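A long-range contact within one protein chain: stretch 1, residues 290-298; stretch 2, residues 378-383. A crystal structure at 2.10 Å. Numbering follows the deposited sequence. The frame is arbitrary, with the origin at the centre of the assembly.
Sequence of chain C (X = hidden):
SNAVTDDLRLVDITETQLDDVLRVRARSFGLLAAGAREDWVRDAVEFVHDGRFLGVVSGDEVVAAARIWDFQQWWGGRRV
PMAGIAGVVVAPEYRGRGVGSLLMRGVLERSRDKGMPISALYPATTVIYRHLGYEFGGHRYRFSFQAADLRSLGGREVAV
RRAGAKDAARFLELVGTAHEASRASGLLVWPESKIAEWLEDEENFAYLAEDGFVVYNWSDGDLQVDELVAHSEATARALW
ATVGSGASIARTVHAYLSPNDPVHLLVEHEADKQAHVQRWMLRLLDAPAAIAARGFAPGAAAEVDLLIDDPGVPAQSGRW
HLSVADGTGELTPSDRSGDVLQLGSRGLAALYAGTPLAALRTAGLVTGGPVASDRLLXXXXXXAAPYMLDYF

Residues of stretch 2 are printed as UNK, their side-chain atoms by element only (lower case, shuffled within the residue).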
ATOM      1  N   ALA C 290      41.656  10.730 -23.171  1.00 24.60           N
ATOM      2  CA  ALA C 290      40.592  11.153 -22.256  1.00 23.35           C
ATOM      3  C   ALA C 290      40.995  12.428 -21.493  1.00 23.47           C
ATOM      4  O   ALA C 290      40.178  13.338 -21.275  1.00 23.32           O
ATOM      5  CB  ALA C 290      40.262  10.021 -21.265  1.00 22.25           C
ATOM      6  N   ILE C 291      42.251  12.481 -21.064  1.00 23.93           N
ATOM      7  CA  ILE C 291      42.738  13.644 -20.333  1.00 27.42           C
ATOM      8  C   ILE C 291      42.821  14.851 -21.274  1.00 29.48           C
ATOM      9  O   ILE C 291      42.408  15.958 -20.920  1.00 31.05           O
ATOM     10  CB  ILE C 291      44.121  13.382 -19.701  1.00 28.90           C
ATOM     11  CG1 ILE C 291      44.001  12.448 -18.490  1.00 29.84           C
ATOM     12  CG2 ILE C 291      44.804  14.718 -19.345  1.00 27.37           C
ATOM     13  CD1 ILE C 291      43.051  12.979 -17.381  1.00 26.43           C
ATOM     14  N   ALA C 292      43.344  14.623 -22.478  1.00 25.89           N
ATOM     15  CA  ALA C 292      43.503  15.688 -23.463  1.00 34.16           C
ATOM     16  C   ALA C 292      42.176  16.341 -23.827  1.00 32.58           C
ATOM     17  O   ALA C 292      42.137  17.528 -24.133  1.00 31.58           O
ATOM     18  CB  ALA C 292      44.189  15.160 -24.722  1.00 34.73           C
ATOM     19  N   ALA C 293      41.090  15.571 -23.796  1.00 26.23           N
ATOM     20  CA  ALA C 293      39.788  16.103 -24.208  1.00 28.66           C
ATOM     21  C   ALA C 293      38.970  16.690 -23.045  1.00 33.06           C
ATOM     22  O   ALA C 293      37.971  17.376 -23.275  1.00 36.25           O
ATOM     23  CB  ALA C 293      38.991  15.036 -24.943  1.00 31.67           C
ATOM     24  N   ARG C 294      39.392  16.417 -21.807  1.00 29.33           N
ATOM     25  CA  ARG C 294      38.658  16.863 -20.623  1.00 29.78           C
ATOM     26  C   ARG C 294      38.810  18.364 -20.390  1.00 30.51           C
ATOM     27  O   ARG C 294      39.854  18.937 -20.688  1.00 34.53           O
ATOM     28  CB  ARG C 294      39.152  16.119 -19.372  1.00 27.24           C
ATOM     29  CG  ARG C 294      38.181  16.210 -18.180  1.00 24.97           C
ATOM     30  CD  ARG C 294      38.760  15.579 -16.929  1.00 28.32           C
ATOM     31  NE  ARG C 294      37.751  15.250 -15.907  1.00 28.95           N
ATOM     32  CZ  ARG C 294      37.248  16.133 -15.043  1.00 29.57           C
ATOM     33  NH1 ARG C 294      37.644  17.400 -15.090  1.00 31.43           N
ATOM     34  NH2 ARG C 294      36.352  15.760 -14.128  1.00 32.03           N
ATOM     35  N   GLY C 295      37.772  19.007 -19.861  1.00 25.41           N
ATOM     36  CA  GLY C 295      37.937  20.363 -19.348  1.00 26.24           C
ATOM     37  C   GLY C 295      38.451  20.241 -17.925  1.00 29.25           C
ATOM     38  O   GLY C 295      38.114  19.278 -17.235  1.00 30.87           O
ATOM     39  N   PHE C 296      39.289  21.175 -17.492  1.00 33.37           N
ATOM     40  CA  PHE C 296      39.781  21.156 -16.115  1.00 34.48           C
ATOM     41  C   PHE C 296      39.421  22.456 -15.412  1.00 37.87           C
ATOM     42  O   PHE C 296      39.265  23.485 -16.061  1.00 35.36           O
ATOM     43  CB  PHE C 296      41.297  20.926 -16.073  1.00 32.82           C
ATOM     44  CG  PHE C 296      41.695  19.515 -16.396  1.00 33.49           C
ATOM     45  CD1 PHE C 296      41.803  18.566 -15.390  1.00 30.62           C
ATOM     46  CD2 PHE C 296      41.936  19.126 -17.709  1.00 31.62           C
ATOM     47  CE1 PHE C 296      42.147  17.256 -15.683  1.00 29.50           C
ATOM     48  CE2 PHE C 296      42.285  17.811 -18.008  1.00 28.63           C
ATOM     49  CZ  PHE C 296      42.394  16.883 -16.998  1.00 28.28           C
ATOM     50  N   ALA C 297      39.302  22.398 -14.088  1.00 39.83           N
ATOM     51  CA  ALA C 297      38.865  23.537 -13.282  1.00 44.58           C
ATOM     52  C   ALA C 297      39.682  24.808 -13.521  1.00 44.49           C
ATOM     53  O   ALA C 297      40.908  24.777 -13.503  1.00 44.41           O
ATOM     54  CB  ALA C 297      38.878  23.170 -11.800  1.00 43.24           C
ATOM     55  N   PRO C 298      38.990  25.938 -13.735  1.00 48.81           N
ATOM     56  CA  PRO C 298      39.619  27.250 -13.921  1.00 53.01           C
ATOM     57  C   PRO C 298      40.605  27.536 -12.795  1.00 52.69           C
ATOM     58  O   PRO C 298      40.274  27.316 -11.631  1.00 53.76           O
ATOM     59  CB  PRO C 298      38.436  28.223 -13.821  1.00 51.11           C
ATOM     60  CG  PRO C 298      37.239  27.415 -14.179  1.00 47.18           C
ATOM     61  CD  PRO C 298      37.519  26.024 -13.690  1.00 47.70           C
ATOM     62  N   UNK C 378      42.865  16.496  -6.446  1.00 45.27           N
ATOM     63  CA  UNK C 378      41.502  16.802  -6.012  1.00 47.65           C
ATOM     64  C   UNK C 378      40.960  18.067  -6.693  1.00 47.53           C
ATOM     65  O   UNK C 378      39.864  18.055  -7.262  1.00 45.74           O
ATOM     66  c   UNK C 378      41.430  16.923  -4.481  1.00 53.52           C
ATOM     67  c   UNK C 378      40.987  15.619  -3.796  1.00 57.27           C
ATOM     68  o   UNK C 378      40.814  15.628  -2.558  1.00 61.42           O
ATOM     69  o   UNK C 378      40.817  14.585  -4.480  1.00 55.23           O
ATOM     70  N   UNK C 379      41.731  19.150  -6.659  1.00 50.53           N
ATOM     71  CA  UNK C 379      41.281  20.405  -7.273  1.00 53.38           C
ATOM     72  C   UNK C 379      41.275  20.378  -8.811  1.00 47.70           C
ATOM     73  O   UNK C 379      40.355  20.902  -9.439  1.00 49.85           O
ATOM     74  c   UNK C 379      41.816  21.806  -5.268  1.00 57.39           C
ATOM     75  o   UNK C 379      43.477  21.406  -6.959  1.00 60.48           O
ATOM     76  c   UNK C 379      42.077  21.620  -6.751  1.00 56.86           C
ATOM     77  N   UNK C 380      42.297  19.767  -9.404  1.00 39.87           N
ATOM     78  CA  UNK C 380      42.350  19.556 -10.853  1.00 40.54           C
ATOM     79  C   UNK C 380      41.064  18.929 -11.403  1.00 40.22           C
ATOM     80  O   UNK C 380      40.442  19.461 -12.327  1.00 42.51           O
ATOM     81  c   UNK C 380      43.545  18.677 -11.207  1.00 38.13           C
ATOM     82  N   UNK C 381      40.672  17.794 -10.833  1.00 35.78           N
ATOM     83  CA  UNK C 381      39.488  17.082 -11.304  1.00 34.47           C
ATOM     84  C   UNK C 381      38.218  17.578 -10.623  1.00 34.76           C
ATOM     85  O   UNK C 381      37.132  17.046 -10.846  1.00 34.05           O
ATOM     86  c   UNK C 381      41.337  13.948 -14.110  1.00 24.41           C
ATOM     87  c   UNK C 381      42.985  14.232 -12.389  1.00 32.11           C
ATOM     88  c   UNK C 381      40.703  14.954 -12.000  1.00 28.87           C
ATOM     89  c   UNK C 381      42.019  14.808 -11.566  1.00 31.00           C
ATOM     90  c   UNK C 381      40.372  14.525 -13.278  1.00 24.82           C
ATOM     91  c   UNK C 381      39.657  15.574 -11.103  1.00 28.69           C
ATOM     92  c   UNK C 381      42.642  13.800 -13.662  1.00 27.18           C
ATOM     93  N   UNK C 382      38.358  18.604  -9.793  1.00 38.46           N
ATOM     94  CA  UNK C 382      37.215  19.170  -9.103  1.00 42.56           C
ATOM     95  C   UNK C 382      36.255  19.903 -10.022  1.00 47.86           C
ATOM     96  O   UNK C 382      36.538  20.104 -11.202  1.00 53.44           O
ATOM     97  N   UNK C 383      35.114  20.310  -9.475  1.00 46.74           N
ATOM     98  CA  UNK C 383      34.126  21.039 -10.246  1.00 46.60           C
ATOM     99  C   UNK C 383      32.754  20.509  -9.908  1.00 44.73           C
ATOM    100  O   UNK C 383      32.587  19.825  -8.899  1.00 39.59           O
TER

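Position 378 lies in a helix. Its side chain has two carbons, the second carrying two oxygens, which is a short carboxylate. It stays out of reach of stretch 1, and both oxygens are hydrogen-bonded elsewhere in the structure. The residue is Asp378.

At position 379 a single carbon branches at once into one oxygen and one carbon, the pattern of a β-branched alcohol. The side chain points sideways, and its nearest approach to stretch 1 is 6.2 Å, from its CB to CB of Ala297; the contact is made instead by the backbone, whose O lies 3.6 Å from CB of Ala297. This is Thr379, in the p rotamer.

Position 380 carries one carbon and nothing beyond it. This CB points sideways, and the backbone supplies the nearest approaches: its O sits 3.5 Å from CD1 of Phe296, near the plane of that ring and at its edge, and 3.6 Å from N of Ala297. Neither approach is a hydrogen bond. The residue is Ala380.

Position 381 has one carbon followed by a ring of six carbons with no oxygen attached. Although CA-to-CB points sideways, the m rotamer brings the ring among three side chains of stretch 1, those of Ile291, Arg294 and Phe296. This is Phe381. CE1 of Phe296 meets CE1 of Phe381 at 3.8 Å over one face, while CD1 of Ile291, 3.8 Å from CE1 of Phe381, and NE of Arg294, 3.8 Å from CD1 of Phe381, lie at the edge.

Position 382 has no side-chain atoms, and its O lies 3.9 Å from CB of Ala297. It is Gly382. A CB here would be crowded by the backbone O of Asp378, 3.1 Å away.

Position 383 also lacks side-chain atoms. At its backbone angles a CB would be jammed against the carbonyl O of the preceding residue, which by itself calls for glycine: Gly383.

The contact, 314 Å² summed over both sides, contains no hydrogen bond between the stretches and rests on packing. Its centre is the edge-to-face pair in which the edge of Phe296 is directed toward the face of Phe381, with centroids 5.4 Å apart and planes at 67°. Arg294 reaches across in an extended conformation, with CD1 of Phe381 over one face of its guanidinium. Beside this cluster, the small side chain of Ala297 points toward the turn and packs against its backbone.

Stretch 2 378-383: DTAFGG
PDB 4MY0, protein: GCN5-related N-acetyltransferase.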